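Local coordinates for histidine--tRNA ligase (Staphylococcus aureus, PDB 1QE0), which attaches L-histidine to its cognate tRNA at the expense of ATP, working as a homodimer of the class II aminoacyl-tRNA synthetase family, at residues His158-Asn164 with Ala266-Asp272; Asn329-Ile334 with Ile357-Asp362. Residue numbers count along the deposited sequence, not the author numbering.

Contact 1. Residues His158-Asn164 with Ala266-Asp272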
loop_
_atom_site.group_PDB
_atom_site.type_symbol
_atom_site.label_atom_id
_atom_site.label_comp_id
_atom_site.label_asym_id
_atom_site.label_seq_id
_atom_site.Cartn_x
_atom_site.Cartn_y
_atom_site.Cartn_z
ATOM N N HIS A 158 19.885 14.733 5.377
ATOM C CA HIS A 158 21.262 14.393 5.738
ATOM C C HIS A 158 21.584 12.959 5.358
ATOM O O HIS A 158 22.092 12.159 6.153
ATOM C CB HIS A 158 21.561 14.765 7.206
ATOM C CG HIS A 158 21.618 16.253 7.440
ATOM N ND1 HIS A 158 21.631 17.176 6.409
ATOM C CD2 HIS A 158 21.705 16.981 8.581
ATOM C CE1 HIS A 158 21.727 18.398 6.901
ATOM N NE2 HIS A 158 21.775 18.303 8.217
ATOM N N LEU A 159 21.235 12.662 4.105
ATOM C CA LEU A 159 21.416 11.347 3.487
ATOM C C LEU A 159 22.856 11.159 3.058
ATOM O O LEU A 159 23.567 12.127 2.803
ATOM C CB LEU A 159 20.492 11.190 2.269
ATOM C CG LEU A 159 19.062 10.730 2.517
ATOM C CD1 LEU A 159 18.854 10.504 4.000
ATOM C CD2 LEU A 159 18.102 11.752 1.948
ATOM N N LYS A 160 23.253 9.908 2.901
ATOM C CA LYS A 160 24.615 9.589 2.531
ATOM C C LYS A 160 24.630 8.185 1.940
ATOM O O LYS A 160 24.422 7.193 2.645
ATOM C CB LYS A 160 25.466 9.758 3.797
ATOM C CG LYS A 160 26.547 8.769 4.128
ATOM C CD LYS A 160 26.736 8.849 5.642
ATOM C CE LYS A 160 28.047 9.486 6.097
ATOM N NZ LYS A 160 28.168 10.962 5.908
ATOM N N LEU A 161 24.733 8.149 0.611
ATOM C CA LEU A 161 24.742 6.907 -0.169
ATOM C C LEU A 161 26.135 6.297 -0.138
ATOM O O LEU A 161 27.109 6.945 -0.449
ATOM C CB LEU A 161 24.270 7.187 -1.615
ATOM C CG LEU A 161 24.169 6.169 -2.766
ATOM C CD1 LEU A 161 24.669 4.820 -2.354
ATOM C CD2 LEU A 161 22.751 6.054 -3.257
ATOM N N VAL A 162 26.197 5.031 0.227
ATOM C CA VAL A 162 27.428 4.297 0.338
ATOM C C VAL A 162 27.335 3.069 -0.559
ATOM O O VAL A 162 26.407 2.271 -0.433
ATOM C CB VAL A 162 27.613 3.873 1.783
ATOM C CG1 VAL A 162 28.877 3.101 1.951
ATOM C CG2 VAL A 162 27.590 5.090 2.679
ATOM N N ILE A 163 28.304 2.924 -1.465
ATOM C CA ILE A 163 28.347 1.812 -2.423
ATOM C C ILE A 163 29.669 1.049 -2.373
ATOM O O ILE A 163 30.634 1.504 -1.786
ATOM C CB ILE A 163 28.167 2.315 -3.856
ATOM C CG1 ILE A 163 29.344 3.176 -4.246
ATOM C CG2 ILE A 163 26.909 3.164 -3.984
ATOM C CD1 ILE A 163 29.249 3.675 -5.664
ATOM N N ASN A 164 29.693 -0.114 -3.004
ATOM C CA ASN A 164 30.858 -0.977 -3.079
ATOM C C ASN A 164 30.548 -2.036 -4.151
ATOM O O ASN A 164 29.421 -2.149 -4.642
ATOM C CB ASN A 164 31.147 -1.670 -1.726
ATOM C CG ASN A 164 32.420 -2.557 -1.773
ATOM O OD1 ASN A 164 32.522 -3.633 -1.148
ATOM N ND2 ASN A 164 33.380 -2.111 -2.565
ATOM N N ALA A 266 26.684 -2.916 -4.442
ATOM C CA ALA A 266 26.156 -3.117 -3.109
ATOM C C ALA A 266 26.080 -1.694 -2.600
ATOM O O ALA A 266 26.927 -0.879 -2.947
ATOM C CB ALA A 266 27.108 -3.933 -2.283
ATOM N N PHE A 267 24.995 -1.360 -1.907
ATOM C CA PHE A 267 24.843 -0.021 -1.398
ATOM C C PHE A 267 23.998 0.027 -0.141
ATOM O O PHE A 267 23.341 -0.955 0.225
ATOM C CB PHE A 267 24.293 0.924 -2.468
ATOM C CG PHE A 267 22.835 0.750 -2.737
ATOM C CD1 PHE A 267 22.391 -0.235 -3.616
ATOM C CD2 PHE A 267 21.893 1.538 -2.061
ATOM C CE1 PHE A 267 21.031 -0.443 -3.822
ATOM C CE2 PHE A 267 20.519 1.341 -2.258
ATOM C CZ PHE A 267 20.094 0.348 -3.135
ATOM N N GLU A 268 24.035 1.189 0.507
ATOM C CA GLU A 268 23.313 1.441 1.727
ATOM C C GLU A 268 23.113 2.929 1.736
ATOM O O GLU A 268 24.032 3.655 1.362
ATOM C CB GLU A 268 24.169 1.031 2.890
ATOM C CG GLU A 268 23.485 -0.012 3.689
ATOM C CD GLU A 268 24.333 -0.554 4.808
ATOM O OE1 GLU A 268 24.285 -1.789 5.013
ATOM O OE2 GLU A 268 25.029 0.243 5.486
ATOM N N LEU A 269 21.889 3.381 2.014
ATOM C CA LEU A 269 21.588 4.810 2.060
ATOM C C LEU A 269 21.600 5.085 3.536
ATOM O O LEU A 269 21.049 4.299 4.325
ATOM C CB LEU A 269 20.192 5.129 1.525
ATOM C CG LEU A 269 20.017 6.487 0.826
ATOM C CD1 LEU A 269 18.595 6.835 0.638
ATOM C CD2 LEU A 269 20.647 7.573 1.589
ATOM N N MET A 270 22.275 6.149 3.944
ATOM C CA MET A 270 22.286 6.428 5.360
ATOM C C MET A 270 21.969 7.852 5.746
ATOM O O MET A 270 22.047 8.784 4.941
ATOM C CB MET A 270 23.547 5.885 6.057
ATOM C CG MET A 270 24.566 5.220 5.150
ATOM S SD MET A 270 25.642 4.125 6.076
ATOM C CE MET A 270 24.468 2.933 6.605
ATOM N N MET A 271 21.427 7.937 6.953
ATOM C CA MET A 271 20.976 9.156 7.578
ATOM C C MET A 271 21.889 9.480 8.717
ATOM O O MET A 271 22.159 8.646 9.601
ATOM C CB MET A 271 19.549 8.928 8.106
ATOM C CG MET A 271 19.050 9.806 9.267
ATOM S SD MET A 271 18.056 11.238 8.758
ATOM C CE MET A 271 17.534 10.764 7.157
ATOM N N ASP A 272 22.417 10.684 8.641
ATOM C CA ASP A 272 23.275 11.200 9.676
ATOM C C ASP A 272 22.296 11.946 10.576
ATOM O O ASP A 272 21.713 12.965 10.161
ATOM C CB ASP A 272 24.285 12.203 9.092
ATOM C CG ASP A 272 25.342 11.551 8.220
ATOM O OD1 ASP A 272 25.649 12.120 7.141
ATOM O OD2 ASP A 272 25.879 10.496 8.634
#

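Contact 2. Residues Asn329-Ile334 with Ile357-Asp362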
loop_
_atom_site.group_PDB
_atom_site.type_symbol
_atom_site.label_atom_id
_atom_site.label_comp_id
_atom_site.label_asym_id
_atom_site.label_seq_id
_atom_site.Cartn_x
_atom_site.Cartn_y
_atom_site.Cartn_z
ATOM N N ASN A 329 -8.695 17.081 7.614
ATOM C CA ASN A 329 -9.640 18.051 8.164
ATOM C C ASN A 329 -10.996 17.892 7.510
ATOM O O ASN A 329 -11.071 17.726 6.304
ATOM C CB ASN A 329 -9.153 19.468 7.832
ATOM C CG ASN A 329 -8.584 20.192 9.024
ATOM O OD1 ASN A 329 -7.932 19.593 9.887
ATOM N ND2 ASN A 329 -8.808 21.500 9.075
ATOM N N LEU A 330 -12.060 18.001 8.288
ATOM C CA LEU A 330 -13.409 17.908 7.760
ATOM C C LEU A 330 -13.706 19.262 7.120
ATOM O O LEU A 330 -13.371 20.291 7.684
ATOM C CB LEU A 330 -14.386 17.692 8.913
ATOM C CG LEU A 330 -15.661 16.887 8.708
ATOM C CD1 LEU A 330 -15.315 15.485 8.253
ATOM C CD2 LEU A 330 -16.410 16.802 10.004
ATOM N N ASP A 331 -14.323 19.278 5.952
ATOM C CA ASP A 331 -14.677 20.541 5.301
ATOM C C ASP A 331 -15.850 21.274 5.929
ATOM O O ASP A 331 -15.827 22.470 5.998
ATOM C CB ASP A 331 -15.070 20.327 3.852
ATOM C CG ASP A 331 -13.929 20.431 2.932
ATOM O OD1 ASP A 331 -13.415 19.362 2.537
ATOM O OD2 ASP A 331 -13.567 21.583 2.587
ATOM N N LEU A 332 -16.872 20.561 6.385
ATOM C CA LEU A 332 -18.055 21.202 6.917
ATOM C C LEU A 332 -18.688 20.391 8.001
ATOM O O LEU A 332 -18.972 19.215 7.773
ATOM C CB LEU A 332 -19.099 21.283 5.814
ATOM C CG LEU A 332 -20.172 22.376 5.821
ATOM C CD1 LEU A 332 -21.391 21.850 5.096
ATOM C CD2 LEU A 332 -20.539 22.831 7.227
ATOM N N PHE A 333 -18.915 20.992 9.169
ATOM C CA PHE A 333 -19.617 20.272 10.213
ATOM C C PHE A 333 -21.001 20.922 10.365
ATOM O O PHE A 333 -21.116 22.164 10.431
ATOM C CB PHE A 333 -18.855 20.227 11.521
ATOM C CG PHE A 333 -19.453 19.262 12.524
ATOM C CD1 PHE A 333 -19.045 17.952 12.553
ATOM C CD2 PHE A 333 -20.424 19.678 13.434
ATOM C CE1 PHE A 333 -19.583 17.071 13.465
ATOM C CE2 PHE A 333 -20.972 18.788 14.360
ATOM C CZ PHE A 333 -20.551 17.483 14.377
ATOM N N ILE A 334 -22.040 20.089 10.302
ATOM C CA ILE A 334 -23.426 20.543 10.392
ATOM C C ILE A 334 -24.000 20.452 11.805
ATOM O O ILE A 334 -24.074 19.356 12.386
ATOM C CB ILE A 334 -24.297 19.750 9.407
ATOM C CG1 ILE A 334 -23.803 20.003 7.979
ATOM C CG2 ILE A 334 -25.734 20.147 9.515
ATOM C CD1 ILE A 334 -24.408 19.079 6.971
ATOM N N ILE A 357 -17.197 16.521 -0.867
ATOM C CA ILE A 357 -17.057 17.442 0.256
ATOM C C ILE A 357 -16.957 16.577 1.499
ATOM O O ILE A 357 -17.694 15.629 1.622
ATOM C CB ILE A 357 -18.295 18.352 0.422
ATOM C CG1 ILE A 357 -18.274 19.441 -0.633
ATOM C CG2 ILE A 357 -18.302 18.993 1.815
ATOM C CD1 ILE A 357 -19.276 19.285 -1.691
ATOM N N LYS A 358 -16.031 16.862 2.402
ATOM C CA LYS A 358 -15.932 16.053 3.620
ATOM C C LYS A 358 -16.818 16.728 4.631
ATOM O O LYS A 358 -16.488 17.826 5.064
ATOM C CB LYS A 358 -14.516 16.024 4.171
ATOM C CG LYS A 358 -13.561 15.306 3.319
ATOM C CD LYS A 358 -12.566 16.245 2.758
ATOM C CE LYS A 358 -11.465 16.542 3.733
ATOM N NZ LYS A 358 -10.453 17.534 3.186
ATOM N N ALA A 359 -17.915 16.082 5.022
ATOM C CA ALA A 359 -18.839 16.693 5.963
ATOM C C ALA A 359 -19.220 15.720 7.046
ATOM O O ALA A 359 -18.928 14.528 6.948
ATOM C CB ALA A 359 -20.086 17.194 5.231
ATOM N N ASP A 360 -19.792 16.233 8.128
ATOM C CA ASP A 360 -20.241 15.375 9.207
ATOM C C ASP A 360 -21.148 16.177 10.054
ATOM O O ASP A 360 -21.091 17.388 10.028
ATOM C CB ASP A 360 -19.110 14.805 10.024
ATOM C CG ASP A 360 -19.398 13.390 10.466
ATOM O OD1 ASP A 360 -18.612 12.799 11.244
ATOM O OD2 ASP A 360 -20.436 12.856 10.032
ATOM N N LYS A 361 -22.080 15.506 10.701
ATOM C CA LYS A 361 -23.059 16.168 11.535
ATOM C C LYS A 361 -22.945 15.609 12.939
ATOM O O LYS A 361 -21.983 14.911 13.260
ATOM C CB LYS A 361 -24.464 15.960 10.961
ATOM C CG LYS A 361 -24.988 14.533 11.044
ATOM C CD LYS A 361 -26.389 14.371 10.465
ATOM C CE LYS A 361 -27.407 15.130 11.271
ATOM N NZ LYS A 361 -27.376 14.621 12.629
ATOM N N ASP A 362 -23.909 15.929 13.792
ATOM C CA ASP A 362 -23.868 15.452 15.169
ATOM C C ASP A 362 -24.864 14.363 15.531
ATOM O O ASP A 362 -26.081 14.575 15.557
ATOM C CB ASP A 362 -24.019 16.619 16.133
ATOM C CG ASP A 362 -24.101 16.174 17.569
ATOM O OD1 ASP A 362 -25.170 16.419 18.172
ATOM O OD2 ASP A 362 -23.108 15.578 18.079
#

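Contact 1. Residues His158-Asn164 with Ala266-Asp272
Two antiparallel strands, 159-164 and 266-272, interlock in a regular ladder; the axes of the short segments approach to 4.4 Å, with 153° between their N-to-C directions. The hydrogen-bonded pairs are K160 with M270, V162 with E268 and N164 with A266; V162 N to E268 O and E268 N to V162 O both measure 2.8 Å, whereas the bond from K160 N to M270 O (2.6 Å) is bent and weak. Beyond them, D272 N reaches H158 O at 2.9 Å.

On one face, bulky apolar side chains mesh both within direct pairs and diagonally. The base of F267 is the bump between its partner I163 and the diagonal L161: its CB lies 3.8 Å from I163 CG2 and 3.9 Å from L161 CD1, while the ring leads away. L269 leans back diagonally, CD2 settling 3.7 Å from L159 CG, and the flexible M271, paired with L159, brings CE to 3.4 Å from L159 CD1. The opposite face is more polar. Here M270 CG fits between V162 CG2 at 3.9 Å and K160 CG at 4.2 Å. V162 and the small A266 are buried and apolar, but E268, beside T282, is partly exposed, so its charge can meet solvent. K160 is long enough to span past M270 to D272, two residues on, NZ forming a salt bridge with OD1 at 3.0 Å.

The pair belongs to the large, mostly antiparallel sheet of the class II synthetase catalytic domain. Helix 137-153 covers L161, F267 and L269, and helix 231-245 receives I163. Strands 250-251 and 280-290 flank the pair.

Contact 2. Residues Asn329-Ile334 with Ile357-Asp362
This is a parallel strand pair, the two strands of the beta-alpha-beta unit formed by strand 332-336, helix 338-353 and strand 359-361 in the anticodon-binding domain. Strand 359-361 is the sheet's edge within the chain, yet the contact is largely buried, between helices of its own chain and the second subunit, whose K103 forms a salt bridge with D360, which also pairs with R353 of its own chain.

The segment axes approach to 4.6 Å at 20°. As in parallel pairing, one residue bonds to two: D360 N donates to L332 O at 3.1 Å and D360 O accepts I334 N at 2.9 Å. D331, in a helical backbone conformation, turns its own N and that of L332 toward K358 O, at 2.8 Å (weak) and 3.1 Å. At this partly exposed end, opposite charges suit the place, D331 OD1 standing 3.5 Å from K358 NZ in a salt bridge.

L332, I334, the small A359 and K361 point to the face covered by helix 338-353, where K361 pairs with D342. On the other face F333 is broad and flat: D360 O and K361 CA lie over one side of its ring, with F333 CZ 3.1 Å from K361 O.

In the fold
Contacts 1 and 2 hold different elements in different domains: their centres are 45 Å apart, on opposite sides of the chain's centre. Contact 1 joins antiparallel catalytic-domain strands 102 residues apart in sequence; contact 2 joins parallel neighbours across one helix. Although nearer the middle of the chain, contact 1 is partly exposed at the H158/D272 end and along the face of K160, E268 and M270. Contact 2 is farther out yet more buried, its edge strand covered partly by the second subunit and partly by helices of its own chain. Contact 1 sets an apolar face, packed on helices and strand 280-290, against one carrying a salt bridge; contact 2 adds to its own salt bridge charges answered by partners beyond its segments.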